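Side-chain contacts in reticulocyte-binding protein 2a (PDB 4Z8N), which probably binds reticulocytes during red-cell invasion by Plasmodium vivax, the chain here being its erythrocyte-binding domain: residues Arg6-Ser11 and Ile215-Ala220; Asn172-Leu177 and Ala275-Lys280; Thr186-Val191 and Asn289-Tyr294; Thr222-His227 and Lys264-Arg269. All coordinates share one frame; numbering follows the deposited sequence.

Interaction 1. Residues Arg6-Ser11 and Ile215-Ala220; sequences RYLDFS and ITIGEA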
# COMPACT_ATOMS: atom_id res chain seq x y z
N ARG A 6 4.55 5.19 -6.73
CA ARG A 6 4.40 5.94 -5.49
C ARG A 6 3.06 5.67 -4.82
O ARG A 6 2.91 5.91 -3.62
CB ARG A 6 4.56 7.44 -5.75
CG ARG A 6 6.00 7.88 -5.93
CD ARG A 6 6.11 9.40 -5.98
NE ARG A 6 5.41 9.98 -7.12
CZ ARG A 6 5.36 11.28 -7.38
NH1 ARG A 6 5.97 12.14 -6.58
NH2 ARG A 6 4.71 11.72 -8.45
N TYR A 7 2.09 5.17 -5.59
CA TYR A 7 0.74 5.00 -5.06
C TYR A 7 0.05 3.72 -5.53
O TYR A 7 -0.92 3.28 -4.91
CB TYR A 7 -0.13 6.20 -5.44
CG TYR A 7 -0.25 6.46 -6.93
CD1 TYR A 7 -1.22 5.82 -7.70
CD2 TYR A 7 0.59 7.37 -7.57
CE1 TYR A 7 -1.33 6.07 -9.06
CE2 TYR A 7 0.49 7.62 -8.92
CZ TYR A 7 -0.47 6.96 -9.67
OH TYR A 7 -0.57 7.22 -11.02
N LEU A 8 0.53 3.13 -6.62
CA LEU A 8 -0.21 2.03 -7.23
C LEU A 8 -0.04 0.71 -6.50
O LEU A 8 0.95 -0.00 -6.68
CB LEU A 8 0.19 1.87 -8.70
CG LEU A 8 -0.66 0.85 -9.46
CD1 LEU A 8 -2.15 1.18 -9.35
CD2 LEU A 8 -0.25 0.76 -10.92
N ASP A 9 -1.02 0.39 -5.67
CA ASP A 9 -1.13 -0.92 -5.04
C ASP A 9 -2.48 -1.51 -5.41
O ASP A 9 -3.35 -0.79 -5.90
CB ASP A 9 -0.98 -0.81 -3.52
CG ASP A 9 0.39 -0.33 -3.09
OD1 ASP A 9 1.38 -0.66 -3.79
OD2 ASP A 9 0.49 0.37 -2.07
N PHE A 10 -2.66 -2.81 -5.20
CA PHE A 10 -3.91 -3.45 -5.58
C PHE A 10 -4.58 -4.15 -4.40
O PHE A 10 -4.02 -5.08 -3.82
CB PHE A 10 -3.67 -4.45 -6.71
CG PHE A 10 -3.03 -3.83 -7.92
CD1 PHE A 10 -3.77 -3.03 -8.78
CD2 PHE A 10 -1.69 -4.04 -8.19
CE1 PHE A 10 -3.19 -2.46 -9.89
CE2 PHE A 10 -1.10 -3.47 -9.30
CZ PHE A 10 -1.85 -2.68 -10.15
N SER A 11 -5.77 -3.68 -4.04
CA SER A 11 -6.56 -4.32 -3.00
C SER A 11 -7.59 -5.25 -3.64
O SER A 11 -7.74 -5.26 -4.86
CB SER A 11 -7.26 -3.27 -2.13
OG SER A 11 -7.58 -3.81 -0.86
N ILE A 215 -6.79 8.29 -3.89
CA ILE A 215 -7.39 8.47 -2.57
C ILE A 215 -8.00 7.16 -2.06
O ILE A 215 -7.85 6.81 -0.89
CB ILE A 215 -8.46 9.58 -2.58
CG1 ILE A 215 -7.78 10.94 -2.76
CG2 ILE A 215 -9.28 9.58 -1.30
CD1 ILE A 215 -8.73 12.11 -2.74
N THR A 216 -8.66 6.43 -2.96
CA THR A 216 -9.22 5.12 -2.61
C THR A 216 -8.14 4.17 -2.10
O THR A 216 -8.32 3.50 -1.08
CB THR A 216 -9.94 4.48 -3.82
OG1 THR A 216 -11.06 5.30 -4.18
CG2 THR A 216 -10.43 3.09 -3.47
N ILE A 217 -7.01 4.11 -2.80
CA ILE A 217 -5.86 3.32 -2.35
C ILE A 217 -5.33 3.85 -1.02
O ILE A 217 -5.02 3.07 -0.11
CB ILE A 217 -4.72 3.34 -3.39
CG1 ILE A 217 -5.19 2.71 -4.71
CG2 ILE A 217 -3.51 2.59 -2.87
CD1 ILE A 217 -4.19 2.84 -5.84
N GLY A 218 -5.22 5.17 -0.91
CA GLY A 218 -4.75 5.80 0.31
C GLY A 218 -5.64 5.52 1.50
O GLY A 218 -5.16 5.37 2.62
N GLU A 219 -6.95 5.46 1.26
CA GLU A 219 -7.91 5.13 2.32
C GLU A 219 -7.76 3.68 2.76
O GLU A 219 -7.95 3.36 3.93
CB GLU A 219 -9.34 5.40 1.86
CG GLU A 219 -9.70 6.86 1.70
CD GLU A 219 -11.06 7.06 1.06
OE1 GLU A 219 -11.57 6.10 0.44
OE2 GLU A 219 -11.62 8.16 1.18
N ALA A 220 -7.43 2.81 1.81
CA ALA A 220 -7.21 1.40 2.12
C ALA A 220 -5.99 1.23 3.03
O ALA A 220 -6.04 0.48 4.01
CB ALA A 220 -7.03 0.60 0.83

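Interaction 2. Residues Asn172-Leu177 and Ala275-Lys280; sequences NYLSTL and AALKEK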
# COMPACT_ATOMS: atom_id res chain seq x y z
N ASN A 172 -7.54 13.34 7.35
CA ASN A 172 -8.22 14.61 7.12
C ASN A 172 -7.86 15.19 5.76
O ASN A 172 -8.72 15.76 5.09
CB ASN A 172 -7.88 15.61 8.23
CG ASN A 172 -8.45 15.20 9.57
OD1 ASN A 172 -9.45 14.49 9.64
ND2 ASN A 172 -7.82 15.66 10.65
N TYR A 173 -6.61 15.05 5.36
CA TYR A 173 -6.20 15.53 4.04
C TYR A 173 -6.92 14.77 2.94
O TYR A 173 -7.52 15.38 2.05
CB TYR A 173 -4.69 15.42 3.86
CG TYR A 173 -4.22 15.89 2.50
CD1 TYR A 173 -4.50 17.18 2.06
CD2 TYR A 173 -3.50 15.06 1.66
CE1 TYR A 173 -4.08 17.62 0.81
CE2 TYR A 173 -3.07 15.48 0.41
CZ TYR A 173 -3.37 16.77 -0.00
OH TYR A 173 -2.95 17.20 -1.24
N LEU A 174 -6.86 13.44 2.99
CA LEU A 174 -7.52 12.60 1.99
C LEU A 174 -9.01 12.90 1.89
O LEU A 174 -9.55 13.05 0.79
CB LEU A 174 -7.31 11.12 2.30
CG LEU A 174 -5.89 10.59 2.20
CD1 LEU A 174 -5.84 9.09 2.50
CD2 LEU A 174 -5.30 10.88 0.83
N SER A 175 -9.67 12.99 3.04
CA SER A 175 -11.10 13.24 3.11
C SER A 175 -11.47 14.62 2.55
O SER A 175 -12.46 14.77 1.84
CB SER A 175 -11.58 13.11 4.55
OG SER A 175 -12.94 13.51 4.69
N THR A 176 -10.66 15.62 2.88
CA THR A 176 -10.94 16.99 2.46
C THR A 176 -10.65 17.17 0.97
O THR A 176 -11.41 17.84 0.26
CB THR A 176 -10.12 17.99 3.29
OG1 THR A 176 -10.46 17.86 4.67
CG2 THR A 176 -10.42 19.41 2.86
N LEU A 177 -9.57 16.57 0.50
CA LEU A 177 -9.24 16.63 -0.92
C LEU A 177 -10.26 15.86 -1.75
O LEU A 177 -10.65 16.31 -2.83
CB LEU A 177 -7.83 16.09 -1.17
CG LEU A 177 -7.30 16.28 -2.59
CD1 LEU A 177 -7.27 17.76 -2.94
CD2 LEU A 177 -5.91 15.67 -2.74
N ALA A 275 2.44 12.64 -1.80
CA ALA A 275 3.28 13.36 -2.75
C ALA A 275 2.74 13.25 -4.17
O ALA A 275 2.88 14.17 -4.97
CB ALA A 275 4.71 12.84 -2.68
N ALA A 276 2.14 12.11 -4.48
CA ALA A 276 1.56 11.90 -5.80
C ALA A 276 0.37 12.83 -6.00
O ALA A 276 0.19 13.41 -7.07
CB ALA A 276 1.15 10.45 -5.98
N LEU A 277 -0.45 12.98 -4.96
CA LEU A 277 -1.60 13.87 -5.01
C LEU A 277 -1.20 15.32 -5.25
O LEU A 277 -1.87 16.04 -5.99
CB LEU A 277 -2.41 13.76 -3.73
CG LEU A 277 -3.16 12.43 -3.55
CD1 LEU A 277 -3.82 12.38 -2.19
CD2 LEU A 277 -4.19 12.26 -4.66
N LYS A 278 -0.10 15.74 -4.63
CA LYS A 278 0.45 17.08 -4.83
C LYS A 278 0.83 17.30 -6.29
O LYS A 278 0.53 18.35 -6.87
CB LYS A 278 1.67 17.30 -3.93
CG LYS A 278 2.52 18.51 -4.29
CD LYS A 278 1.74 19.81 -4.17
CE LYS A 278 2.63 21.01 -4.41
NZ LYS A 278 1.86 22.21 -4.84
N GLU A 279 1.50 16.32 -6.88
CA GLU A 279 1.90 16.39 -8.28
C GLU A 279 0.68 16.51 -9.20
O GLU A 279 0.65 17.36 -10.08
CB GLU A 279 2.72 15.16 -8.67
CG GLU A 279 3.11 15.13 -10.15
CD GLU A 279 3.02 13.74 -10.75
OE1 GLU A 279 3.47 12.78 -10.09
OE2 GLU A 279 2.49 13.60 -11.87
N LYS A 280 -0.31 15.66 -8.97
CA LYS A 280 -1.52 15.65 -9.80
C LYS A 280 -2.34 16.91 -9.56
O LYS A 280 -2.92 17.47 -10.49
CB LYS A 280 -2.36 14.41 -9.51
CG LYS A 280 -1.63 13.08 -9.60
CD LYS A 280 -1.15 12.78 -11.00
CE LYS A 280 -0.65 11.34 -11.10
NZ LYS A 280 0.12 11.11 -12.34

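Interaction 3. Residues Thr186-Val191 and Asn289-Tyr294; sequences TLMLKV and NKLITY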
# COMPACT_ATOMS: atom_id res chain seq x y z
N THR A 186 -18.68 17.19 -10.21
CA THR A 186 -20.01 17.74 -10.39
C THR A 186 -19.97 19.00 -11.26
O THR A 186 -20.79 19.18 -12.16
CB THR A 186 -20.65 18.08 -9.04
OG1 THR A 186 -20.81 16.87 -8.28
CG2 THR A 186 -22.00 18.74 -9.23
N LEU A 187 -19.00 19.86 -10.98
CA LEU A 187 -18.80 21.08 -11.76
C LEU A 187 -18.56 20.77 -13.25
O LEU A 187 -19.13 21.44 -14.12
CB LEU A 187 -17.63 21.88 -11.20
CG LEU A 187 -17.20 23.12 -11.98
CD1 LEU A 187 -18.31 24.16 -11.98
CD2 LEU A 187 -15.91 23.69 -11.42
N MET A 188 -17.75 19.76 -13.52
CA MET A 188 -17.42 19.40 -14.90
C MET A 188 -18.62 18.81 -15.64
O MET A 188 -18.70 18.89 -16.87
CB MET A 188 -16.25 18.41 -14.93
CG MET A 188 -14.91 19.03 -14.55
SD MET A 188 -14.47 20.49 -15.52
CE MET A 188 -14.31 19.77 -17.16
N LEU A 189 -19.56 18.22 -14.90
CA LEU A 189 -20.81 17.76 -15.50
C LEU A 189 -21.61 18.95 -16.01
O LEU A 189 -22.31 18.85 -17.02
CB LEU A 189 -21.64 16.96 -14.49
CG LEU A 189 -21.11 15.59 -14.05
CD1 LEU A 189 -22.06 14.98 -13.03
CD2 LEU A 189 -20.92 14.66 -15.24
N LYS A 190 -21.51 20.07 -15.30
CA LYS A 190 -22.18 21.29 -15.73
C LYS A 190 -21.43 21.93 -16.90
O LYS A 190 -22.03 22.54 -17.78
CB LYS A 190 -22.30 22.28 -14.56
CG LYS A 190 -23.16 23.49 -14.87
CD LYS A 190 -24.57 23.07 -15.25
CE LYS A 190 -25.21 24.07 -16.20
NZ LYS A 190 -26.53 23.60 -16.68
N VAL A 191 -20.10 21.79 -16.89
CA VAL A 191 -19.26 22.32 -17.96
C VAL A 191 -19.56 21.66 -19.30
O VAL A 191 -19.67 22.33 -20.33
CB VAL A 191 -17.76 22.15 -17.62
CG1 VAL A 191 -16.90 22.49 -18.83
CG2 VAL A 191 -17.38 23.01 -16.43
N ASN A 289 -7.29 26.27 -15.05
CA ASN A 289 -6.99 27.60 -15.57
C ASN A 289 -6.95 27.64 -17.10
O ASN A 289 -7.33 28.64 -17.71
CB ASN A 289 -5.66 28.10 -15.01
CG ASN A 289 -5.81 28.75 -13.65
OD1 ASN A 289 -6.27 29.89 -13.55
ND2 ASN A 289 -5.44 28.03 -12.60
N LYS A 290 -6.48 26.55 -17.70
CA LYS A 290 -6.46 26.45 -19.15
C LYS A 290 -7.88 26.46 -19.70
O LYS A 290 -8.17 27.11 -20.70
CB LYS A 290 -5.72 25.18 -19.59
CG LYS A 290 -5.78 24.88 -21.08
CD LYS A 290 -4.89 25.81 -21.88
CE LYS A 290 -4.86 25.40 -23.34
NZ LYS A 290 -3.96 26.28 -24.14
N LEU A 291 -8.77 25.74 -19.03
CA LEU A 291 -10.17 25.64 -19.45
C LEU A 291 -10.88 26.99 -19.33
O LEU A 291 -11.78 27.29 -20.12
CB LEU A 291 -10.91 24.59 -18.62
CG LEU A 291 -12.36 24.33 -19.02
CD1 LEU A 291 -12.46 24.04 -20.52
CD2 LEU A 291 -12.96 23.19 -18.22
N ILE A 292 -10.48 27.79 -18.35
CA ILE A 292 -11.05 29.12 -18.15
C ILE A 292 -10.89 29.99 -19.40
O ILE A 292 -11.80 30.72 -19.78
CB ILE A 292 -10.42 29.83 -16.94
CG1 ILE A 292 -10.83 29.13 -15.64
CG2 ILE A 292 -10.85 31.29 -16.88
CD1 ILE A 292 -10.24 29.76 -14.40
N THR A 293 -9.73 29.87 -20.05
CA THR A 293 -9.45 30.64 -21.27
C THR A 293 -10.41 30.27 -22.39
O THR A 293 -10.81 31.12 -23.19
CB THR A 293 -8.00 30.45 -21.75
OG1 THR A 293 -7.82 29.10 -22.21
CG2 THR A 293 -7.02 30.74 -20.63
N TYR A 294 -10.76 28.99 -22.47
CA TYR A 294 -11.74 28.52 -23.44
C TYR A 294 -13.11 29.14 -23.19
O TYR A 294 -13.71 29.75 -24.08
CB TYR A 294 -11.86 26.99 -23.41
CG TYR A 294 -10.73 26.24 -24.08
CD1 TYR A 294 -10.64 26.19 -25.47
CD2 TYR A 294 -9.78 25.56 -23.33
CE1 TYR A 294 -9.61 25.50 -26.09
CE2 TYR A 294 -8.75 24.87 -23.94
CZ TYR A 294 -8.67 24.84 -25.32
OH TYR A 294 -7.65 24.15 -25.93

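Interaction 4. Residues Thr222-His227 and Lys264-Arg269; sequences TGKIIH and KFSLKR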
# COMPACT_ATOMS: atom_id res chain seq x y z
N THR A 222 -4.76 3.65 4.89
CA THR A 222 -5.13 4.36 6.11
C THR A 222 -5.87 3.45 7.09
O THR A 222 -5.65 3.50 8.30
CB THR A 222 -5.99 5.60 5.79
OG1 THR A 222 -5.16 6.66 5.31
CG2 THR A 222 -6.73 6.08 7.02
N GLY A 223 -6.76 2.62 6.55
CA GLY A 223 -7.48 1.65 7.36
C GLY A 223 -6.54 0.68 8.06
O GLY A 223 -6.76 0.33 9.22
N LYS A 224 -5.51 0.24 7.35
CA LYS A 224 -4.53 -0.69 7.91
C LYS A 224 -3.69 -0.02 8.99
O LYS A 224 -3.41 -0.63 10.03
CB LYS A 224 -3.61 -1.24 6.81
CG LYS A 224 -4.34 -1.94 5.68
CD LYS A 224 -5.06 -3.18 6.16
CE LYS A 224 -5.62 -3.97 4.99
NZ LYS A 224 -6.28 -5.22 5.42
N ILE A 225 -3.29 1.22 8.74
CA ILE A 225 -2.50 1.98 9.71
C ILE A 225 -3.26 2.16 11.02
O ILE A 225 -2.72 1.90 12.10
CB ILE A 225 -2.14 3.37 9.15
CG1 ILE A 225 -1.22 3.22 7.93
CG2 ILE A 225 -1.47 4.22 10.21
CD1 ILE A 225 -1.00 4.50 7.17
N ILE A 226 -4.51 2.58 10.92
CA ILE A 226 -5.36 2.78 12.10
C ILE A 226 -5.61 1.46 12.83
O ILE A 226 -5.55 1.40 14.05
CB ILE A 226 -6.71 3.42 11.71
CG1 ILE A 226 -6.48 4.87 11.26
CG2 ILE A 226 -7.68 3.38 12.87
CD1 ILE A 226 -7.75 5.57 10.81
N HIS A 227 -5.87 0.40 12.06
CA HIS A 227 -6.09 -0.92 12.62
C HIS A 227 -4.86 -1.42 13.38
O HIS A 227 -4.97 -1.94 14.49
CB HIS A 227 -6.46 -1.92 11.52
CG HIS A 227 -6.67 -3.31 12.01
ND1 HIS A 227 -5.71 -4.29 11.91
CD2 HIS A 227 -7.74 -3.90 12.60
CE1 HIS A 227 -6.17 -5.42 12.42
NE2 HIS A 227 -7.41 -5.21 12.84
N LYS A 264 3.25 -0.93 9.61
CA LYS A 264 4.45 -0.52 8.89
C LYS A 264 4.30 -0.67 7.37
O LYS A 264 4.73 0.20 6.61
CB LYS A 264 5.65 -1.33 9.38
CG LYS A 264 6.96 -0.99 8.69
CD LYS A 264 8.09 -1.87 9.20
CE LYS A 264 9.39 -1.60 8.47
NZ LYS A 264 10.48 -2.50 8.96
N PHE A 265 3.69 -1.77 6.95
CA PHE A 265 3.49 -2.06 5.53
C PHE A 265 2.71 -0.94 4.84
O PHE A 265 3.03 -0.55 3.72
CB PHE A 265 2.77 -3.40 5.37
CG PHE A 265 2.66 -3.88 3.95
CD1 PHE A 265 3.77 -4.32 3.26
CD2 PHE A 265 1.42 -3.91 3.32
CE1 PHE A 265 3.67 -4.77 1.96
CE2 PHE A 265 1.31 -4.37 2.02
CZ PHE A 265 2.43 -4.80 1.34
N SER A 266 1.69 -0.42 5.51
CA SER A 266 0.83 0.60 4.91
C SER A 266 1.33 2.03 5.15
O SER A 266 1.08 2.92 4.33
CB SER A 266 -0.60 0.46 5.42
OG SER A 266 -1.29 -0.55 4.70
N LEU A 267 2.02 2.25 6.26
CA LEU A 267 2.53 3.58 6.59
C LEU A 267 3.48 4.08 5.51
O LEU A 267 3.39 5.24 5.08
CB LEU A 267 3.25 3.56 7.94
CG LEU A 267 3.86 4.90 8.39
CD1 LEU A 267 2.77 5.93 8.63
CD2 LEU A 267 4.72 4.72 9.63
N LYS A 268 4.38 3.21 5.07
CA LYS A 268 5.36 3.55 4.04
C LYS A 268 4.69 4.02 2.75
O LYS A 268 5.19 4.91 2.07
CB LYS A 268 6.26 2.34 3.75
CG LYS A 268 7.28 2.57 2.65
CD LYS A 268 8.23 1.39 2.53
CE LYS A 268 7.90 0.53 1.32
NZ LYS A 268 8.81 -0.64 1.22
N ARG A 269 3.54 3.42 2.45
CA ARG A 269 2.81 3.72 1.22
C ARG A 269 1.96 4.98 1.35
O ARG A 269 1.76 5.71 0.38
CB ARG A 269 1.93 2.54 0.83
CG ARG A 269 2.70 1.26 0.63
CD ARG A 269 3.72 1.42 -0.49
NE ARG A 269 3.09 1.38 -1.80
CZ ARG A 269 3.57 1.98 -2.88
NH1 ARG A 269 4.69 2.69 -2.80
NH2 ARG A 269 2.93 1.88 -4.04

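Interaction 1. Residues Arg6-Ser11 and Ile215-Ala220
D9, in the N-terminal segment where a loop passes into a short strand, runs by the helical turn 215-220 with its CA 6.9 Å from the CA of I217, the closest pair of CA atoms between them. I217 carries the contact from the helix, pointing its side chain at the backbone of residues 7 to 9. Its CG2 lies 3.4 Å from the carbonyl O of Y7. The CD1 methyl touches that same oxygen and sits 3.7 Å from the carbonyl O of D9, so a branched aliphatic group lies against two peptide oxygens. With chi2 at 173°, CD1 is carried straight out to the chain opposite. A looser apolar touch follows, L8 CD1 standing 4.4 Å from I217 CD1. Isoleucine suits the place because both its arms can rest on the backbone and need no polar partner. No hydrogen bond crosses between the segments. The buried carboxylate of D9 is satisfied by others: OD2 by H221 NE2 and, in a salt bridge, R269 NE, OD1 by S19 OG and T20 N. Four partners, one an arginine, probably favour its ionised form. Y7 turns its broad ring onto T273 and A276 of helix 246-297, whose small side chains accommodate it. I217 thus packs on the run leading into a short antiparallel hairpin, strands 9-11 and 17-19, set against the helices of a largely alpha-helical erythrocyte-binding domain.

Interaction 2. Residues Asn172-Leu177 and Ala275-Lys280
L277 reaches out from helix 246-297 and lays its CD1 methyl against three side chains of residues 172-177. The nearest is L174, whose CD2 comes to 3.7 Å from L277 CD1, the two side chains crossing at about a right angle. L177 slides past in the opposite direction, with CD2 3.9 Å from L277 CD1 and also in touch with L277 CB. The third is the ring of Y173, met obliquely, with CE2 4.1 Å from L277 CD1. The chain of L277 is extended beyond CB, chi2 175°, which carries the methyl far enough to meet all three. That reach is needed, because the segment axes approach no closer than 12.3 Å; they run roughly parallel, 30° apart. Leucine suits both sides, being long enough to span the distance and apolar enough for a contact that is buried at L174 and L277, whereas tyrosine closes the partly exposed margin with ring carbons.

On the outer face of residues 172-177, T176 OG1 donates to N172 O over 2.8 Å. That oxygen also receives T176 N, and the two donors arrive from opposite faces of its carbonyl plane, so the threonine hydroxyl is satisfied within its own helix.

Helix 199-237 packs against both partners, L277 touching its I214 and L174 its T222. The two near-parallel helices are thus part of a three-helix packing, consistent with the Rh5 coiled-coil family to which this region belongs.

Interaction 3. Residues Thr186-Val191 and Asn289-Tyr294
L291 gives most of the buried surface here, and M188 and V191 share the remainder on the opposite helix. All three meet through one atom, CD2 of L291. M188 approaches it tip to tip, its CE methyl 3.8 Å away from L291 CD2 and its sulfur SD slightly farther, at 4.1 Å. V191 also comes tip to tip, with CG1 4.0 Å from L291 CD2. One leucine methyl therefore rests against residues one helical turn apart, while the backbones stay well separated: the CA atoms of V191 and L291 are 9.8 Å apart.

The torsions explain how the groups get there. L291 holds CG anti to its own N (chi1 -176°), which sends the branch out toward the other helix. M188 starts off across the line between the helices, but its chain bends at chi2 (-54°) and again at chi3, swinging the methyl round to L291. Methionine suits this place because its flexible thioether can fold to fit, and it also packs on I201, N205 and Q208 of helix 199-237. V191, short and branched at CB, offers a methyl directly where little length is required. The contact joins helices 168-194 and 246-297 far from the centre of the domain.

No hydrogen bond or ion pair crosses, so the attraction is dispersive and hydrophobic. It depends on the fit of a few methyl groups and one sulfur, set by shape and without any directional bond.

Interaction 4. Residues Thr222-His227 and Lys264-Arg269
Two consecutive long helices, 199-237 and 246-297, cross obliquely here within the Rh5-type helical domain. Their segment axes come within 8.0 Å, with 134° between their N-to-C directions, and the CA atoms of I225 and S266 are 6.0 Å apart. Serine suits this spot, since its small side chain lets the backbones come near. S266 CB meets I225 CG1 at 3.8 Å, and its OG lies 3.2 Å from CB of K224, alongside the start of the lysine chain rather than bonded to it. I225 goes on past the serine. Its CD1, extended by a chi2 of 170°, lies over the backbone at 3.7 Å from the CA of L267 and makes a looser touch with the leucine's CD1. K224 bends at chi2 (-64°), turning its amino end away from residues 264-269 so that NZ can bond to G15 O. Lysine thus lends aliphatic carbons to the interface and sends its charge elsewhere.

S266 OG, facing hydrocarbon across the interface, is hydrogen-bonded to H221 ND1, one turn before I225. Between the two segments the contact is therefore van der Waals, but just beside it this S266-H221 bond ties the same two helices together.

How the interactions relate
Interaction 1 is a buried contact near the chain's centre; interaction 4, close by, and interaction 2, farther out, are partly buried. Interaction 3, though mostly of buried residues, lies toward the far end of the helices and buries least. Interactions 2 and 3 join helices 168-194 and 246-297; interaction 4 pairs 246-297 with 199-237, on which interaction 1 sets the N-terminal segment. No hydrogen bond crosses any pair of segments, but 1 and 4 set aliphatic groups on backbone or hydroxyl atoms amid polar links, R269 reaching D9 and H221 bonding both D9 and S266. R6 of interaction 1 pairs with E279 of interaction 2. Interactions 2 and 3 meet through side-chain carbon and, in 3, sulfur.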